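Local coordinates for protein beta-galactosidase (Bacillus circulans subsp. alkalophilus, PDB 3TTY) that hydrolyses beta-galactosides, releasing their terminal galactose, with a TIM-barrel glycoside hydrolase domain that binds the sugar, at residues A[82-90]-A[107-115]; A[116-126]-A[225-236]. All coordinates share one frame; numbering follows the deposited sequence.

Contact 1: residues A[82-90]-A[107-115]; sequences TGAHPAWMA and KFGGRHNSC. With ZN (zinc ion), chain G; GLA (alpha-D-galactopyranose), chain H.
With CG set between its backbone N and carbonyl carbon (chi1 58°), His-85 turns its ring to Ser-114, whose OG swings back beside its own N (chi1 -65°). His-85 ND1 and Ser-114 OG meet near the plane of the imidazole at 2.6 Å in an almost straight hydrogen bond; either atom could be the donor. The same hydroxyl holds a water that also bonds, weakly, to Gly-83 O. A second water accepts from His-85 N and donates to Asn-113 OD1, while Asn-113 ND2 bonds to Gly-109 O 2.9 Å away and so fixes the amide. Between the backbones, His-112 N gives a hydrogen bond to Gly-83 O at 2.7 Å. Farther along, the Phe-108 ring takes Ala-87 CB over its centre, 3.6 Å from the centroid, a CH-pi contact, and meets His-85 O at its edge. From this loop the extended Arg-111 side chain reaches galactose: NH2 lies 2.7 Å from O4 of the sugar, and NH1 bonds to both O3 and O4. Cys-115 SG binds zinc together with Cys-155, Cys-157 and Cys-160. Trp-187 of the second subunit packs on Ala-84 and Arg-111, and Phe-191 of that subunit packs on Ala-87. Within the chain, residues 82-90 run from just beyond barrel strand 75-79 into helix 87-92, with helices 47-50 and 119-135 packed against them.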
loop_
_atom_site.group_PDB
_atom_site.type_symbol
_atom_site.label_atom_id
_atom_site.label_comp_id
_atom_site.label_asym_id
_atom_site.label_seq_id
_atom_site.Cartn_x
_atom_site.Cartn_y
_atom_site.Cartn_z
ATOM N N THR A 82 15.469 -24.847 18.505
ATOM C CA THR A 82 14.243 -25.154 17.773
ATOM C C THR A 82 13.567 -23.969 17.069
ATOM O O THR A 82 12.509 -24.130 16.469
ATOM C CB THR A 82 13.220 -25.868 18.682
ATOM O OG1 THR A 82 12.893 -25.021 19.788
ATOM C CG2 THR A 82 13.793 -27.202 19.195
ATOM N N GLY A 83 14.171 -22.786 17.127
ATOM C CA GLY A 83 13.573 -21.603 16.522
ATOM C C GLY A 83 13.678 -21.546 15.000
ATOM O O GLY A 83 13.056 -20.708 14.364
ATOM N N ALA A 84 14.483 -22.423 14.409
ATOM C CA ALA A 84 14.575 -22.503 12.957
ATOM C C ALA A 84 14.913 -23.933 12.576
ATOM O O ALA A 84 15.956 -24.449 12.984
ATOM C CB ALA A 84 15.639 -21.545 12.416
ATOM N N HIS A 85 14.023 -24.571 11.811
ATOM C CA HIS A 85 14.201 -25.966 11.442
ATOM C C HIS A 85 15.191 -26.112 10.285
ATOM O O HIS A 85 15.507 -25.142 9.625
ATOM C CB HIS A 85 12.842 -26.617 11.125
ATOM C CG HIS A 85 12.071 -25.938 10.034
ATOM N ND1 HIS A 85 10.872 -25.300 10.255
ATOM C CD2 HIS A 85 12.325 -25.810 8.706
ATOM C CE1 HIS A 85 10.422 -24.801 9.117
ATOM N NE2 HIS A 85 11.286 -25.097 8.161
ATOM N N PRO A 86 15.719 -27.324 10.071
ATOM C CA PRO A 86 16.676 -27.569 8.981
ATOM C C PRO A 86 16.045 -27.585 7.587
ATOM O O PRO A 86 14.900 -27.999 7.417
ATOM C CB PRO A 86 17.239 -28.954 9.312
ATOM C CG PRO A 86 17.049 -29.101 10.785
ATOM C CD PRO A 86 15.718 -28.419 11.057
ATOM N N ALA A 87 16.806 -27.152 6.589
ATOM C CA ALA A 87 16.334 -27.177 5.208
ATOM C C ALA A 87 15.894 -28.580 4.780
ATOM O O ALA A 87 14.928 -28.718 4.027
ATOM C CB ALA A 87 17.401 -26.633 4.263
ATOM N N TRP A 88 16.587 -29.619 5.251
ATOM C CA TRP A 88 16.211 -30.996 4.887
ATOM C C TRP A 88 14.873 -31.387 5.496
ATOM O O TRP A 88 14.140 -32.210 4.949
ATOM C CB TRP A 88 17.287 -32.019 5.281
ATOM C CG TRP A 88 17.487 -32.203 6.771
ATOM C CD1 TRP A 88 18.496 -31.679 7.529
ATOM C CD2 TRP A 88 16.676 -32.983 7.672
ATOM N NE1 TRP A 88 18.354 -32.067 8.842
ATOM C CE2 TRP A 88 17.251 -32.871 8.954
ATOM C CE3 TRP A 88 15.528 -33.766 7.516
ATOM C CZ2 TRP A 88 16.714 -33.513 10.073
ATOM C CZ3 TRP A 88 14.990 -34.396 8.635
ATOM C CH2 TRP A 88 15.583 -34.265 9.892
ATOM N N MET A 89 14.542 -30.795 6.630
ATOM C CA MET A 89 13.302 -31.151 7.292
ATOM C C MET A 89 12.148 -30.498 6.533
ATOM O O MET A 89 11.104 -31.118 6.291
ATOM C CB MET A 89 13.330 -30.717 8.766
ATOM C CG MET A 89 12.086 -31.128 9.551
ATOM S SD MET A 89 12.228 -30.708 11.274
ATOM C CE MET A 89 13.498 -31.840 11.789
ATOM N N ALA A 90 12.362 -29.253 6.117
ATOM C CA ALA A 90 11.371 -28.556 5.313
ATOM C C ALA A 90 11.203 -29.274 3.978
ATOM O O ALA A 90 10.092 -29.387 3.471
ATOM C CB ALA A 90 11.768 -27.119 5.095
ATOM N N LYS A 107 7.691 -22.213 1.579
ATOM C CA LYS A 107 8.832 -23.070 1.258
ATOM C C LYS A 107 9.892 -22.786 2.317
ATOM O O LYS A 107 9.689 -21.918 3.163
ATOM C CB LYS A 107 9.404 -22.712 -0.112
ATOM C CG LYS A 107 8.543 -23.075 -1.342
ATOM C CD LYS A 107 9.403 -22.910 -2.620
ATOM C CE LYS A 107 8.589 -22.939 -3.891
ATOM N NZ LYS A 107 9.353 -22.322 -5.011
ATOM N N PHE A 108 11.018 -23.498 2.280
ATOM C CA PHE A 108 12.079 -23.269 3.267
ATOM C C PHE A 108 12.618 -21.857 3.221
ATOM O O PHE A 108 12.946 -21.349 2.143
ATOM C CB PHE A 108 13.262 -24.228 3.098
ATOM C CG PHE A 108 14.394 -23.942 4.049
ATOM C CD1 PHE A 108 14.264 -24.227 5.407
ATOM C CD2 PHE A 108 15.574 -23.375 3.599
ATOM C CE1 PHE A 108 15.291 -23.952 6.288
ATOM C CE2 PHE A 108 16.605 -23.096 4.471
ATOM C CZ PHE A 108 16.469 -23.384 5.815
ATOM N N GLY A 109 12.734 -21.232 4.390
ATOM C CA GLY A 109 13.354 -19.922 4.483
ATOM C C GLY A 109 13.005 -19.236 5.791
ATOM O O GLY A 109 12.093 -19.670 6.482
ATOM N N GLY A 110 13.735 -18.177 6.132
ATOM C CA GLY A 110 13.477 -17.425 7.355
ATOM C C GLY A 110 13.681 -18.242 8.623
ATOM O O GLY A 110 14.581 -19.087 8.700
ATOM N N ARG A 111 12.841 -17.987 9.619
ATOM C CA ARG A 111 12.937 -18.650 10.913
ATOM C C ARG A 111 11.620 -18.447 11.670
ATOM O O ARG A 111 10.716 -17.776 11.160
ATOM C CB ARG A 111 14.089 -18.036 11.705
ATOM C CG ARG A 111 13.936 -16.535 11.887
ATOM C CD ARG A 111 14.838 -15.998 12.989
ATOM N NE ARG A 111 14.587 -14.578 13.236
ATOM C CZ ARG A 111 15.306 -13.819 14.058
ATOM N NH1 ARG A 111 16.326 -14.339 14.732
ATOM N NH2 ARG A 111 14.991 -12.540 14.220
ATOM N N HIS A 112 11.520 -19.007 12.880
ATOM C CA HIS A 112 10.364 -18.793 13.771
ATOM C C HIS A 112 9.030 -19.132 13.117
ATOM O O HIS A 112 8.005 -18.566 13.483
ATOM C CB HIS A 112 10.265 -17.328 14.220
ATOM C CG HIS A 112 11.499 -16.804 14.882
ATOM N ND1 HIS A 112 11.731 -15.455 15.039
ATOM C CD2 HIS A 112 12.573 -17.435 15.410
ATOM C CE1 HIS A 112 12.888 -15.278 15.650
ATOM N NE2 HIS A 112 13.425 -16.463 15.880
ATOM N N ASN A 113 9.043 -20.044 12.153
ATOM C CA ASN A 113 7.876 -20.246 11.315
ATOM C C ASN A 113 7.525 -21.733 11.111
ATOM O O ASN A 113 7.008 -22.111 10.060
ATOM C CB ASN A 113 8.076 -19.528 9.964
ATOM C CG ASN A 113 9.369 -19.957 9.261
ATOM O OD1 ASN A 113 10.012 -20.934 9.672
ATOM N ND2 ASN A 113 9.746 -19.241 8.193
ATOM N N SER A 114 7.807 -22.578 12.102
ATOM C CA SER A 114 7.364 -23.971 12.030
ATOM C C SER A 114 5.883 -24.076 12.404
ATOM O O SER A 114 5.418 -23.398 13.312
ATOM C CB SER A 114 8.201 -24.872 12.944
ATOM O OG SER A 114 9.555 -24.937 12.511
ATOM N N CYS A 115 5.123 -24.906 11.700
ATOM C CA CYS A 115 3.720 -25.049 12.066
ATOM C C CYS A 115 3.648 -25.647 13.466
ATOM O O CYS A 115 4.199 -26.719 13.712
ATOM C CB CYS A 115 2.958 -25.921 11.064
ATOM S SG CYS A 115 1.405 -26.556 11.736
HETATM ZN ZN ZN G . -0.323 -25.065 10.857
HETATM C C1 GLA H . 15.288 -10.772 17.997
HETATM C C2 GLA H . 15.883 -12.196 17.867
HETATM C C3 GLA H . 17.417 -12.197 17.733
HETATM C C4 GLA H . 17.789 -11.177 16.668
HETATM C C5 GLA H . 17.169 -9.821 17.020
HETATM C C6 GLA H . 17.623 -8.794 15.975
HETATM O O1 GLA H . 15.543 -10.104 19.245
HETATM O O2 GLA H . 15.519 -12.987 18.987
HETATM O O3 GLA H . 17.920 -13.483 17.330
HETATM O O4 GLA H . 17.233 -11.649 15.448
HETATM O O5 GLA H . 15.743 -9.924 16.952
HETATM O O6 GLA H . 17.400 -7.464 16.462
HETATM O O HOH W 1 10.688 -22.864 13.753
HETATM O O HOH W 2 12.138 -22.288 10.623
#

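Contact 2: residues A[116-126]-A[225-236]; sequences PNSPTYRKYAK and QSDSLLECFKME
Pro-116 meets Leu-229 and Cys-232 at the apolar centre, where helix 119-135 packs beside helix 215-243 in the TIM-barrel domain; their portions 119-126 and 225-236 run 25° from parallel, with axes 10.0 Å apart at closest approach. Pro-116 CB presses tightly on Leu-229 CD2 at 3.5 Å. Cys-232 SG lies at the edge of the Tyr-121 ring, 4.0 Å from CE2, in a sulfur-aromatic contact. Farther down, Met-235 SD lies against Arg-122 CB, and the bend at chi3 (76°) turns the terminal CE toward Ala-125 CB. Arg-122 is the knob in a hole formed by Ser-228, Glu-231, Cys-232 and Met-235. Its extended chain carries the guanidinium back to the turn before its own helix, where NE and NH2 both grip Pro-116 O side-on, at 3.0 and 3.1 Å, with that oxygen in the guanidinium plane. At the polar edge, a water joins Arg-122 NH1 to Glu-231 OE1, and another joins Tyr-121 OH to Glu-236 OE2, which also bonds to Thr-82 OG1. Asn-117 ND2 donates at 3.2 Å to Ser-228 OG, which also bonds to Phe-224 O one turn back and lies 25° out of the amide plane.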
loop_
_atom_site.group_PDB
_atom_site.type_symbol
_atom_site.label_atom_id
_atom_site.label_comp_id
_atom_site.label_asym_id
_atom_site.label_seq_id
_atom_site.Cartn_x
_atom_site.Cartn_y
_atom_site.Cartn_z
ATOM N N PRO A 116 2.977 -24.949 14.393
ATOM C CA PRO A 116 2.939 -25.384 15.793
ATOM C C PRO A 116 2.062 -26.623 15.964
ATOM O O PRO A 116 2.076 -27.247 17.014
ATOM C CB PRO A 116 2.316 -24.187 16.511
ATOM C CG PRO A 116 1.441 -23.574 15.485
ATOM C CD PRO A 116 2.142 -23.757 14.165
ATOM N N ASN A 117 1.309 -26.976 14.934
ATOM C CA ASN A 117 0.496 -28.177 14.984
ATOM C C ASN A 117 1.064 -29.284 14.115
ATOM O O ASN A 117 0.348 -30.193 13.710
ATOM C CB ASN A 117 -0.953 -27.868 14.610
ATOM C CG ASN A 117 -1.715 -27.253 15.760
ATOM O OD1 ASN A 117 -1.790 -27.839 16.842
ATOM N ND2 ASN A 117 -2.244 -26.048 15.556
ATOM N N SER A 118 2.366 -29.205 13.852
ATOM C CA SER A 118 3.044 -30.146 12.964
ATOM C C SER A 118 3.561 -31.388 13.691
ATOM O O SER A 118 4.315 -31.289 14.654
ATOM C CB SER A 118 4.190 -29.440 12.241
ATOM O OG SER A 118 5.129 -30.367 11.732
ATOM N N PRO A 119 3.160 -32.576 13.221
ATOM C CA PRO A 119 3.637 -33.797 13.875
ATOM C C PRO A 119 5.153 -33.953 13.734
ATOM O O PRO A 119 5.827 -34.437 14.646
ATOM C CB PRO A 119 2.908 -34.924 13.119
ATOM C CG PRO A 119 1.793 -34.256 12.381
ATOM C CD PRO A 119 2.234 -32.853 12.106
ATOM N N THR A 120 5.695 -33.558 12.595
ATOM C CA THR A 120 7.134 -33.672 12.401
ATOM C C THR A 120 7.900 -32.742 13.329
ATOM O O THR A 120 8.802 -33.169 14.040
ATOM C CB THR A 120 7.531 -33.422 10.957
ATOM O OG1 THR A 120 6.985 -34.471 10.155
ATOM C CG2 THR A 120 9.052 -33.395 10.821
ATOM N N TYR A 121 7.511 -31.476 13.343
ATOM C CA TYR A 121 8.158 -30.492 14.199
ATOM C C TYR A 121 8.102 -30.878 15.683
ATOM O O TYR A 121 9.093 -30.764 16.402
ATOM C CB TYR A 121 7.526 -29.120 13.993
ATOM C CG TYR A 121 8.081 -28.068 14.918
ATOM C CD1 TYR A 121 9.354 -27.565 14.735
ATOM C CD2 TYR A 121 7.329 -27.575 15.972
ATOM C CE1 TYR A 121 9.866 -26.601 15.570
ATOM C CE2 TYR A 121 7.840 -26.614 16.824
ATOM C CZ TYR A 121 9.109 -26.136 16.620
ATOM O OH TYR A 121 9.629 -25.181 17.461
ATOM N N ARG A 122 6.939 -31.312 16.147
ATOM C CA ARG A 122 6.804 -31.681 17.547
ATOM C C ARG A 122 7.639 -32.914 17.875
ATOM O O ARG A 122 8.270 -32.965 18.924
ATOM C CB ARG A 122 5.343 -31.879 17.936
ATOM C CG ARG A 122 4.573 -30.572 18.007
ATOM C CD ARG A 122 3.402 -30.686 18.956
ATOM N NE ARG A 122 2.492 -29.549 18.859
ATOM C CZ ARG A 122 1.484 -29.332 19.700
ATOM N NH1 ARG A 122 1.275 -30.183 20.702
ATOM N NH2 ARG A 122 0.692 -28.266 19.545
ATOM N N LYS A 123 7.662 -33.886 16.966
ATOM C CA LYS A 123 8.503 -35.078 17.134
ATOM C C LYS A 123 9.989 -34.736 17.291
ATOM O O LYS A 123 10.624 -35.132 18.263
ATOM C CB LYS A 123 8.303 -36.069 15.973
ATOM C CG LYS A 123 9.189 -37.300 16.029
ATOM C CD LYS A 123 8.874 -38.254 14.885
ATOM C CE LYS A 123 9.896 -39.386 14.798
ATOM N NZ LYS A 123 9.624 -40.312 13.636
ATOM N N TYR A 124 10.554 -33.992 16.351
ATOM C CA TYR A 124 11.999 -33.751 16.414
ATOM C C TYR A 124 12.411 -32.647 17.387
ATOM O O TYR A 124 13.510 -32.682 17.937
ATOM C CB TYR A 124 12.575 -33.526 15.018
ATOM C CG TYR A 124 12.481 -34.765 14.175
ATOM C CD1 TYR A 124 13.242 -35.890 14.485
ATOM C CD2 TYR A 124 11.616 -34.830 13.084
ATOM C CE1 TYR A 124 13.162 -37.041 13.723
ATOM C CE2 TYR A 124 11.528 -35.988 12.307
ATOM C CZ TYR A 124 12.302 -37.093 12.637
ATOM O OH TYR A 124 12.225 -38.252 11.888
ATOM N N ALA A 125 11.530 -31.677 17.610
ATOM C CA ALA A 125 11.836 -30.615 18.546
ATOM C C ALA A 125 11.906 -31.183 19.965
ATOM O O ALA A 125 12.809 -30.842 20.722
ATOM C CB ALA A 125 10.810 -29.477 18.454
ATOM N N LYS A 126 10.963 -32.059 20.314
ATOM C CA LYS A 126 11.007 -32.759 21.599
ATOM C C LYS A 126 12.274 -33.613 21.756
ATOM O O LYS A 126 12.967 -33.543 22.765
ATOM C CB LYS A 126 9.774 -33.640 21.779
ATOM C CG LYS A 126 9.839 -34.517 23.025
ATOM C CD LYS A 126 8.468 -35.074 23.425
ATOM C CE LYS A 126 8.564 -35.876 24.728
ATOM N NZ LYS A 126 7.233 -36.356 25.194
ATOM N N GLN A 225 -4.123 -20.273 18.063
ATOM C CA GLN A 225 -2.741 -20.157 17.595
ATOM C C GLN A 225 -1.783 -19.894 18.757
ATOM O O GLN A 225 -0.737 -20.524 18.876
ATOM C CB GLN A 225 -2.637 -19.053 16.541
ATOM C CG GLN A 225 -3.161 -19.483 15.162
ATOM C CD GLN A 225 -2.326 -20.594 14.569
ATOM O OE1 GLN A 225 -1.170 -20.383 14.204
ATOM N NE2 GLN A 225 -2.895 -21.791 14.485
ATOM N N SER A 226 -2.161 -18.968 19.628
ATOM C CA SER A 226 -1.377 -18.690 20.809
ATOM C C SER A 226 -1.258 -19.960 21.667
ATOM O O SER A 226 -0.150 -20.354 22.020
ATOM C CB SER A 226 -1.981 -17.523 21.579
ATOM O OG SER A 226 -1.173 -17.173 22.685
ATOM N N ASP A 227 -2.383 -20.622 21.962
ATOM C CA ASP A 227 -2.355 -21.876 22.718
ATOM C C ASP A 227 -1.456 -22.939 22.067
ATOM O O ASP A 227 -0.741 -23.638 22.772
ATOM C CB ASP A 227 -3.764 -22.474 22.911
ATOM C CG ASP A 227 -4.623 -21.683 23.877
ATOM O OD1 ASP A 227 -4.179 -20.611 24.341
ATOM O OD2 ASP A 227 -5.764 -22.124 24.165
ATOM N N SER A 228 -1.515 -23.058 20.738
ATOM C CA SER A 228 -0.766 -24.082 20.001
ATOM C C SER A 228 0.748 -23.884 20.119
ATOM O O SER A 228 1.502 -24.838 20.324
ATOM C CB SER A 228 -1.141 -24.084 18.510
ATOM O OG SER A 228 -2.509 -24.370 18.300
ATOM N N LEU A 229 1.188 -22.642 19.952
ATOM C CA LEU A 229 2.590 -22.314 20.145
ATOM C C LEU A 229 2.995 -22.524 21.610
ATOM O O LEU A 229 4.093 -23.003 21.891
ATOM C CB LEU A 229 2.874 -20.886 19.672
ATOM C CG LEU A 229 2.706 -20.695 18.157
ATOM C CD1 LEU A 229 2.465 -19.241 17.796
ATOM C CD2 LEU A 229 3.915 -21.234 17.420
ATOM N N LEU A 230 2.111 -22.179 22.543
ATOM C CA LEU A 230 2.393 -22.406 23.957
ATOM C C LEU A 230 2.594 -23.895 24.231
ATOM O O LEU A 230 3.489 -24.282 24.990
ATOM C CB LEU A 230 1.287 -21.837 24.844
ATOM C CG LEU A 230 1.534 -21.926 26.363
ATOM C CD1 LEU A 230 2.881 -21.337 26.765
ATOM C CD2 LEU A 230 0.410 -21.240 27.147
ATOM N N GLU A 231 1.770 -24.733 23.601
ATOM C CA GLU A 231 1.919 -26.177 23.727
ATOM C C GLU A 231 3.323 -26.605 23.295
ATOM O O GLU A 231 3.956 -27.452 23.936
ATOM C CB GLU A 231 0.871 -26.904 22.888
ATOM C CG GLU A 231 -0.512 -26.986 23.531
ATOM C CD GLU A 231 -0.470 -27.706 24.877
ATOM O OE1 GLU A 231 0.054 -28.839 24.924
ATOM O OE2 GLU A 231 -0.939 -27.129 25.891
ATOM N N CYS A 232 3.810 -26.033 22.202
ATOM C CA CYS A 232 5.172 -26.348 21.770
ATOM C C CYS A 232 6.179 -25.999 22.868
ATOM O O CYS A 232 7.011 -26.827 23.231
ATOM C CB CYS A 232 5.520 -25.652 20.452
ATOM S SG CYS A 232 4.545 -26.253 19.041
ATOM N N PHE A 233 6.088 -24.794 23.420
ATOM C CA PHE A 233 6.980 -24.417 24.517
ATOM C C PHE A 233 6.953 -25.421 25.666
ATOM O O PHE A 233 8.003 -25.919 26.101
ATOM C CB PHE A 233 6.646 -23.034 25.067
ATOM C CG PHE A 233 7.370 -22.717 26.353
ATOM C CD1 PHE A 233 8.718 -22.391 26.338
ATOM C CD2 PHE A 233 6.709 -22.769 27.572
ATOM C CE1 PHE A 233 9.398 -22.116 27.511
ATOM C CE2 PHE A 233 7.373 -22.489 28.758
ATOM C CZ PHE A 233 8.718 -22.162 28.735
ATOM N N LYS A 234 5.742 -25.703 26.149
ATOM C CA LYS A 234 5.529 -26.614 27.267
ATOM C C LYS A 234 6.065 -27.999 26.972
ATOM O O LYS A 234 6.647 -28.648 27.841
ATOM C CB LYS A 234 4.043 -26.713 27.625
ATOM C CG LYS A 234 3.376 -25.364 27.893
ATOM C CD LYS A 234 2.068 -25.493 28.695
ATOM C CE LYS A 234 1.207 -26.654 28.214
ATOM N NZ LYS A 234 -0.104 -26.716 28.915
ATOM N N MET A 235 5.859 -28.451 25.742
ATOM C CA MET A 235 6.363 -29.743 25.328
ATOM C C MET A 235 7.883 -29.832 25.515
ATOM O O MET A 235 8.384 -30.848 25.992
ATOM C CB MET A 235 5.978 -30.030 23.876
ATOM C CG MET A 235 6.610 -31.292 23.311
ATOM S SD MET A 235 6.536 -31.357 21.499
ATOM C CE MET A 235 7.837 -30.197 21.050
ATOM N N GLU A 236 8.612 -28.782 25.140
ATOM C CA GLU A 236 10.076 -28.798 25.275
ATOM C C GLU A 236 10.483 -28.611 26.735
ATOM O O GLU A 236 11.359 -29.311 27.252
ATOM C CB GLU A 236 10.744 -27.734 24.386
ATOM C CG GLU A 236 10.728 -28.059 22.891
ATOM C CD GLU A 236 11.648 -27.135 22.078
ATOM O OE1 GLU A 236 12.779 -26.843 22.530
ATOM O OE2 GLU A 236 11.244 -26.701 20.982
HETATM O O HOH W 3 9.104 -25.863 19.920
HETATM O O HOH W 4 -0.667 -30.325 22.666
#

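Contacts 1 and 2 follow each other along the chain, Cys-115 ending one and Pro-116 beginning the other, with about 13 Å between their centres. They also touch directly: Thr-82 OG1 lies 2.6 Å from Glu-236 OE2 and Thr-82 O 3.2 Å from Tyr-121 OH, both probable hydrogen bonds, while Ser-114 CB packs on Tyr-121 CD1 at 3.4 Å. The loop 107-115 carries both the galactose-binding Arg-111 and the zinc ligand Cys-115, and contact 1 holds it against residues 82-90. Contact 2, continuing into the helix pair, borders the zinc site rather than the sugar pocket: the side chain of Pro-116 is about 4 Å from the zinc, that of Tyr-121 about 14 Å from the galactose.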